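Local coordinates for protein MJ fibrillarin homologue (PDB 1FBN) that probably uses S-adenosyl-L-methionine to methylate ribose 2'-hydroxyls of rRNA and tRNA at sites chosen by a guide RNA, within box C/D ribonucleoprotein particles, at residues 70-75 against 94-99; 48-53 against 89-94. One frame throughout, in Å; residues are numbered along the deposited sequence.

Interaction 1. Residues 70-75 against 94-99; sequences MPIKRD and DIADKG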
# COMPACT_ATOMS: atom_id res chain seq x y z
N MSE A 70 0.30 5.54 -9.53
CA MSE A 70 0.45 5.62 -8.08
C MSE A 70 -0.39 6.80 -7.62
O MSE A 70 0.04 7.96 -7.68
CB MSE A 70 1.92 5.80 -7.69
CG MSE A 70 2.14 6.03 -6.19
SE MSE A 70 1.40 4.77 -5.15
CE MSE A 70 2.38 4.98 -3.68
N PRO A 71 -1.64 6.53 -7.20
CA PRO A 71 -2.61 7.53 -6.73
C PRO A 71 -2.38 8.16 -5.36
O PRO A 71 -2.97 9.20 -5.05
CB PRO A 71 -3.92 6.75 -6.79
CG PRO A 71 -3.50 5.37 -6.42
CD PRO A 71 -2.24 5.18 -7.22
N ILE A 72 -1.54 7.56 -4.52
CA ILE A 72 -1.27 8.10 -3.20
C ILE A 72 -0.41 9.36 -3.32
O ILE A 72 0.73 9.30 -3.75
CB ILE A 72 -0.58 7.06 -2.29
CG1 ILE A 72 -1.50 5.86 -2.08
CG2 ILE A 72 -0.20 7.70 -0.94
CD1 ILE A 72 -0.89 4.72 -1.30
N LYS A 73 -1.00 10.50 -2.94
CA LYS A 73 -0.32 11.79 -3.00
C LYS A 73 -0.04 12.32 -1.58
O LYS A 73 -0.38 11.67 -0.59
CB LYS A 73 -1.19 12.80 -3.76
CG LYS A 73 -1.65 12.34 -5.13
CD LYS A 73 -0.51 12.27 -6.13
CE LYS A 73 -1.02 11.97 -7.53
NZ LYS A 73 0.06 12.07 -8.55
N ARG A 74 0.55 13.51 -1.49
CA ARG A 74 0.88 14.13 -0.21
C ARG A 74 -0.32 14.40 0.68
O ARG A 74 -0.25 14.22 1.90
CB ARG A 74 1.65 15.44 -0.40
CG ARG A 74 3.07 15.27 -0.90
CD ARG A 74 3.71 16.61 -1.19
NE ARG A 74 4.70 17.01 -0.19
CZ ARG A 74 4.49 17.93 0.75
NH1 ARG A 74 3.32 18.55 0.83
NH2 ARG A 74 5.46 18.24 1.61
N ASP A 75 -1.42 14.85 0.08
CA ASP A 75 -2.62 15.18 0.84
C ASP A 75 -3.72 14.10 0.77
O ASP A 75 -4.87 14.36 1.13
CB ASP A 75 -3.18 16.52 0.35
CG ASP A 75 -3.63 16.49 -1.10
OD1 ASP A 75 -3.20 15.59 -1.86
OD2 ASP A 75 -4.42 17.37 -1.49
N ASP A 94 4.86 8.58 5.07
CA ASP A 94 5.90 9.50 4.63
C ASP A 94 5.42 10.23 3.38
O ASP A 94 5.59 11.44 3.25
CB ASP A 94 7.19 8.75 4.29
CG ASP A 94 7.97 8.32 5.51
OD1 ASP A 94 7.66 8.77 6.63
OD2 ASP A 94 8.93 7.54 5.34
N ILE A 95 4.84 9.47 2.45
CA ILE A 95 4.33 10.01 1.19
C ILE A 95 3.20 11.00 1.45
O ILE A 95 3.26 12.15 1.04
CB ILE A 95 3.82 8.88 0.26
CG1 ILE A 95 4.94 7.88 -0.03
CG2 ILE A 95 3.28 9.46 -1.04
CD1 ILE A 95 4.46 6.55 -0.56
N ALA A 96 2.16 10.53 2.13
CA ALA A 96 1.01 11.36 2.45
C ALA A 96 1.23 12.13 3.76
O ALA A 96 0.44 12.02 4.71
CB ALA A 96 -0.23 10.49 2.54
N ASP A 97 2.29 12.94 3.79
CA ASP A 97 2.63 13.73 4.97
C ASP A 97 1.62 14.83 5.28
O ASP A 97 1.57 15.32 6.41
CB ASP A 97 4.05 14.30 4.83
CG ASP A 97 4.21 15.25 3.65
OD1 ASP A 97 3.75 14.92 2.53
OD2 ASP A 97 4.82 16.32 3.83
N LYS A 98 0.83 15.21 4.28
CA LYS A 98 -0.21 16.23 4.44
C LYS A 98 -1.58 15.55 4.46
O LYS A 98 -2.62 16.21 4.37
CB LYS A 98 -0.16 17.23 3.28
CG LYS A 98 1.17 17.94 3.07
CD LYS A 98 1.45 19.01 4.11
CE LYS A 98 2.09 18.42 5.36
NZ LYS A 98 2.29 19.45 6.43
N GLY A 99 -1.57 14.22 4.55
CA GLY A 99 -2.81 13.45 4.58
C GLY A 99 -3.01 12.59 5.81
O GLY A 99 -2.46 12.87 6.88
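Ile-72 and Ile-95 cross at about a right angle and meet through their branch methyls, CG2 of Ile-72 to CG2 of Ile-95 at 3.9 Å. In Ile-95 the other branch, CG1, lies anti to the carbonyl carbon, and its CD1 reaches the CE methyl of selenomethionine Met-70 tip to tip at 4.1 Å. Met-175 of strand 172-179 packs on both Met-70 and Ile-72 at this buried end, where the side-chain contacts are apolar. Beyond it the two backbones close up. The CA of Arg-74 directs its hydrogen at Ile-95 O over 3.3 Å, nearly straight at 163°, and Ala-96 CB sits 3.3 Å from Lys-73 O. Lys-98 N donates to Arg-74 O (2.8 Å), a bent bond of 136° at the hydrogen.

Toward solvent, charged side chains take over. Asp-97 OD1 lies over the centre of one face of the Arg-74 guanidinium, the carboxylate plane turned 83° to it; OD2 of Asp-97, 3.0 Å from NH2 of Arg-74, stands well out of the guanidinium plane, so the salt bridge is electrostatic, without a directed hydrogen bond. Lys-98 runs beside Arg-74 in the same direction, its CG 3.2 Å from NH1 of Arg-74. An alanine in place of Arg-74 would probably leave the Asp-97 carboxylate without this positive mate and the Lys-98 methylenes without their neighbour, while the backbone bond could persist. Asn-12 touches both Arg-74 and Asp-97.

The second segment makes a sharp exit from helix 87-95: Ala-96 is the centre of an inverse gamma turn and begins a type I beta turn ending at Gly-99. The arrangement belongs to the Rossmann-like methyltransferase fold, where the loop entering strand 77-81 packs against the helix-to-strand turn entering the adjacent parallel strand 100-105.

Interaction 2. Residues 48-53 against 89-94; sequences EYRIWN and PSHVAD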
# COMPACT_ATOMS: atom_id res chain seq x y z
N GLU A 48 15.94 12.76 5.83
CA GLU A 48 16.33 11.36 5.90
C GLU A 48 15.50 10.53 4.92
O GLU A 48 14.28 10.47 5.04
CB GLU A 48 16.17 10.81 7.32
CG GLU A 48 17.24 11.31 8.29
CD GLU A 48 17.16 10.68 9.68
OE1 GLU A 48 16.43 9.68 9.86
OE2 GLU A 48 17.84 11.19 10.60
N TYR A 49 16.17 9.95 3.93
CA TYR A 49 15.48 9.13 2.94
C TYR A 49 15.57 7.67 3.37
O TYR A 49 16.66 7.12 3.51
CB TYR A 49 16.09 9.33 1.55
CG TYR A 49 15.90 10.73 1.01
CD1 TYR A 49 16.85 11.72 1.27
CD2 TYR A 49 14.79 11.05 0.24
CE1 TYR A 49 16.68 13.02 0.77
CE2 TYR A 49 14.61 12.34 -0.26
CZ TYR A 49 15.56 13.32 0.01
OH TYR A 49 15.40 14.59 -0.49
N ARG A 50 14.41 7.06 3.61
CA ARG A 50 14.35 5.67 4.03
C ARG A 50 14.24 4.73 2.84
O ARG A 50 13.27 4.78 2.09
CB ARG A 50 13.15 5.44 4.96
CG ARG A 50 13.16 6.25 6.23
CD ARG A 50 12.25 5.61 7.26
NE ARG A 50 10.86 5.63 6.82
CZ ARG A 50 10.03 4.59 6.88
NH1 ARG A 50 10.42 3.41 7.35
NH2 ARG A 50 8.79 4.74 6.44
N ILE A 51 15.25 3.87 2.68
CA ILE A 51 15.26 2.91 1.58
C ILE A 51 14.07 1.97 1.77
O ILE A 51 13.95 1.29 2.78
CB ILE A 51 16.59 2.12 1.54
CG1 ILE A 51 17.76 3.07 1.26
CG2 ILE A 51 16.53 1.01 0.50
CD1 ILE A 51 17.63 3.88 -0.02
N TRP A 52 13.18 1.99 0.78
CA TRP A 52 11.95 1.19 0.76
C TRP A 52 12.20 -0.20 0.17
O TRP A 52 12.15 -0.38 -1.05
CB TRP A 52 10.92 1.96 -0.06
CG TRP A 52 9.48 1.60 0.15
CD1 TRP A 52 8.97 0.59 0.91
CD2 TRP A 52 8.35 2.26 -0.44
NE1 TRP A 52 7.60 0.57 0.82
CE2 TRP A 52 7.19 1.59 -0.00
CE3 TRP A 52 8.22 3.36 -1.31
CZ2 TRP A 52 5.91 1.98 -0.40
CZ3 TRP A 52 6.94 3.75 -1.70
CH2 TRP A 52 5.80 3.06 -1.24
N ASN A 53 12.44 -1.17 1.04
CA ASN A 53 12.74 -2.55 0.64
C ASN A 53 11.57 -3.32 -0.00
O ASN A 53 10.58 -3.62 0.66
CB ASN A 53 13.27 -3.31 1.86
CG ASN A 53 13.95 -4.64 1.50
OD1 ASN A 53 13.77 -5.17 0.40
ND2 ASN A 53 14.72 -5.17 2.43
N PRO A 89 2.88 0.73 5.95
CA PRO A 89 2.20 1.90 6.53
C PRO A 89 3.15 3.06 6.85
O PRO A 89 2.78 4.21 6.69
CB PRO A 89 1.56 1.32 7.79
CG PRO A 89 1.18 -0.05 7.35
CD PRO A 89 2.43 -0.50 6.63
N SER A 90 4.37 2.76 7.28
CA SER A 90 5.31 3.83 7.61
C SER A 90 5.71 4.63 6.37
O SER A 90 5.79 5.86 6.42
CB SER A 90 6.55 3.28 8.32
OG SER A 90 7.30 2.41 7.49
N HIS A 91 5.92 3.94 5.25
CA HIS A 91 6.29 4.60 4.00
C HIS A 91 5.13 5.37 3.39
O HIS A 91 5.33 6.43 2.80
CB HIS A 91 6.87 3.60 3.00
CG HIS A 91 8.28 3.19 3.29
ND1 HIS A 91 8.60 1.99 3.89
CD2 HIS A 91 9.45 3.82 3.06
CE1 HIS A 91 9.92 1.90 4.02
NE2 HIS A 91 10.46 3.00 3.52
N VAL A 92 3.93 4.82 3.51
CA VAL A 92 2.74 5.48 2.97
C VAL A 92 2.51 6.78 3.75
O VAL A 92 2.11 7.79 3.16
CB VAL A 92 1.48 4.57 3.07
CG1 VAL A 92 0.23 5.36 2.72
CG2 VAL A 92 1.62 3.37 2.13
N ALA A 93 2.82 6.76 5.05
CA ALA A 93 2.67 7.93 5.91
C ALA A 93 3.69 9.01 5.53
O ALA A 93 3.41 10.20 5.65
CB ALA A 93 2.86 7.53 7.37
N ASP A 94 4.86 8.58 5.07
CA ASP A 94 5.90 9.50 4.63
C ASP A 94 5.42 10.23 3.38
O ASP A 94 5.59 11.44 3.25
CB ASP A 94 7.19 8.75 4.29
CG ASP A 94 7.97 8.32 5.51
OD1 ASP A 94 7.66 8.77 6.63
OD2 ASP A 94 8.93 7.54 5.34
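His-91 is sandwiched between Arg-50 and Trp-52, and these three residues bury most of the surface here. The guanidinium of Arg-50 lies flat on one face of the imidazole, centres 3.8 Å apart and planes at 16°, with NH2 over the middle of the ring. The opposite face meets the five-membered ring of Trp-52 in a face-to-face stack, centroids 3.7 Å apart; CD1 of Trp-52 comes within 3.3 Å of ND1 of His-91. As the two side chains slide past each other in opposite directions, CB of each lies over the other's ring in a CH-pi contact. NE2 of His-91 is buried and has no hydrogen-bond partner in the model.

Arg-50 is held flat by bonds in its own plane. A bend at chi3 (-64°) turns NE out of the line of the chain. NE and NH2 of Arg-50 both donate to OD2 of Asp-94, at 3.1 and 3.0 Å respectively: NE meets the syn lone pair of OD2, whereas NH2 comes from above the carboxylate plane. NH1 and NH2 together grip OG of Ser-90, the NH2 bond being the shorter at 3.0 Å. Ser-90 OG also bonds Thr-87 O, Asp-94 OD2 also bonds Thr-27 OG1, and Glu-39 pairs with Arg-50 NH1.

The contact fastens helix 87-95, which begins at the predicted S-adenosyl-L-methionine residues Thr-87 and Thr-88, to strand 47-51 of the N-terminal antiparallel sheet. Neighbouring strand 25-28 touches Trp-52 and His-91, and helix 58-64 packs against Trp-52 and Val-92.

Overall arrangement
Helix 87-95 serves both interactions: its body meets the N-terminal sheet in interaction 2, and its C-terminal end and following turn meet the loop before strand 77-81 in interaction 1. Asp-94 belongs to both, but touches the opposing segment only in interaction 2, as a salt-bridge partner. Interaction 2 is almost entirely buried, with stacked flat groups and a polar network inside the protein. Interaction 1 is graded, from isoleucine and selenomethionine packing inside, through closely spaced backbones, to charged side chains at the surface. The two apolar regions join where CD1 of Ile-95 packs on CH2 of Trp-52 at 3.8 Å, linking the N-terminal sheet to the methyltransferase fold through one helix.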